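Local coordinates for protein argininosuccinate lyase (Chelativorans sp., PDB 6RXA) that acts as EDDS lyase, a C-N lyase of the aspartase/fumarase superfamily, and by family resemblance may also split argininosuccinate into fumarate and L-arginine, at residues N113-A118 with P197-A202. The protein carries 2 engineered substitutions. Residue numbers count along the deposited sequence, not the author numbering.
Sequences NDLANA and PLGAAA. With FMT (formic acid), chain C.
The first turns of helix 112-147 hold an irregular loop, 197-202, that runs from Pro-197 near Ala-118 to Ala-202 near Asn-113 (CA atoms 5.9 and 5.6 Å apart). Pro-197 to Ala-200 form a type II turn; Gly-199 suits its third position, where phi/psi of 106/-17° would jam a CB against the preceding carbonyl. Ala-201 also takes positive phi (53/-127°). Buried Asp-114, chi1 p (63°), directs OD2 into this bend, accepting Gly-199 N at 3.0 Å and, weakly, Ala-201 N at 2.9 Å; its OD1 accepts Ser-111 N at the helix start, so one carboxylate serves both backbones. One turn further along the helix, small Ala-118 lets the loop approach: its CB meets Pro-197 CG at 3.9 Å and Leu-198 CG at 3.7 Å, Leu-198 being m,t. Asn-117 (t) passes OD1 3.5 Å from Pro-197 CG, while its amide binds Arg-121 and Gly-234. Asn-113, chi1 m, spends both ND2 hydrogens: on Ala-202 O (3.0 Å) and on formate O2 (2.9 Å). Thr-158 of a second subunit and Lys-286 and Asn-288 of a third also bind this formate, and all four residues contact fumarate in another structure: the composite, three-subunit active site of the aspartase/fumarase superfamily.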
# COMPACT_ATOMS: atom_id res chain seq x y z
N ASN A 113 12.14 8.92 25.11
CA ASN A 113 11.06 8.12 24.55
C ASN A 113 9.69 8.74 24.83
O ASN A 113 8.86 8.83 23.92
CB ASN A 113 11.12 6.68 25.08
CG ASN A 113 12.39 5.96 24.68
OD1 ASN A 113 13.11 6.40 23.77
ND2 ASN A 113 12.67 4.85 25.34
N ASP A 114 9.42 9.12 26.09
CA ASP A 114 8.13 9.76 26.37
C ASP A 114 8.09 11.20 25.86
O ASP A 114 7.04 11.65 25.38
CB ASP A 114 7.68 9.57 27.82
CG ASP A 114 8.57 10.20 28.86
OD1 ASP A 114 9.77 10.45 28.61
OD2 ASP A 114 8.05 10.40 29.99
N LEU A 115 9.23 11.90 25.90
CA LEU A 115 9.33 13.22 25.29
C LEU A 115 8.95 13.17 23.81
O LEU A 115 8.14 13.98 23.33
CB LEU A 115 10.75 13.76 25.44
CG LEU A 115 11.11 15.00 24.61
CD1 LEU A 115 10.35 16.22 25.11
CD2 LEU A 115 12.61 15.26 24.66
N ALA A 116 9.55 12.23 23.07
CA ALA A 116 9.30 12.14 21.63
C ALA A 116 7.84 11.84 21.35
O ALA A 116 7.23 12.46 20.47
CB ALA A 116 10.20 11.07 21.01
N ASN A 117 7.26 10.87 22.07
CA ASN A 117 5.86 10.51 21.82
C ASN A 117 4.95 11.70 22.11
O ASN A 117 4.03 11.99 21.33
CB ASN A 117 5.47 9.30 22.68
CG ASN A 117 4.22 8.58 22.18
OD1 ASN A 117 3.09 8.96 22.49
ND2 ASN A 117 4.43 7.48 21.45
N ALA A 118 5.21 12.41 23.21
CA ALA A 118 4.39 13.56 23.59
C ALA A 118 4.54 14.71 22.60
O ALA A 118 3.54 15.35 22.23
CB ALA A 118 4.74 14.03 25.00
N PRO A 197 1.42 11.00 27.23
CA PRO A 197 2.22 9.83 27.65
C PRO A 197 3.36 10.18 28.60
O PRO A 197 4.07 9.27 29.04
CB PRO A 197 2.78 9.32 26.33
CG PRO A 197 3.04 10.59 25.55
CD PRO A 197 1.89 11.52 25.93
N LEU A 198 3.55 11.45 28.94
CA LEU A 198 4.64 11.82 29.82
C LEU A 198 4.47 11.19 31.19
O LEU A 198 3.37 11.11 31.74
CB LEU A 198 4.71 13.34 29.93
CG LEU A 198 5.22 13.96 28.63
CD1 LEU A 198 4.92 15.44 28.60
CD2 LEU A 198 6.71 13.70 28.44
N GLY A 199 5.59 10.73 31.75
CA GLY A 199 5.60 9.94 32.96
C GLY A 199 5.89 8.48 32.70
O GLY A 199 6.25 7.75 33.64
N ALA A 200 5.75 8.04 31.46
CA ALA A 200 6.19 6.70 31.09
C ALA A 200 7.70 6.58 31.11
O ALA A 200 8.23 5.46 31.20
CB ALA A 200 5.68 6.36 29.69
N ALA A 201 8.41 7.70 31.02
CA ALA A 201 9.88 7.71 30.99
C ALA A 201 10.35 6.77 29.88
O ALA A 201 9.90 6.92 28.74
CB ALA A 201 10.45 7.46 32.38
N ALA A 202 11.25 5.82 30.16
CA ALA A 202 11.79 4.97 29.11
C ALA A 202 10.74 4.04 28.52
O ALA A 202 10.79 3.72 27.33
CB ALA A 202 12.94 4.14 29.66
C FMT C . 16.07 3.58 24.71
O1 FMT C . 17.06 2.87 24.95
O2 FMT C . 14.90 3.15 24.73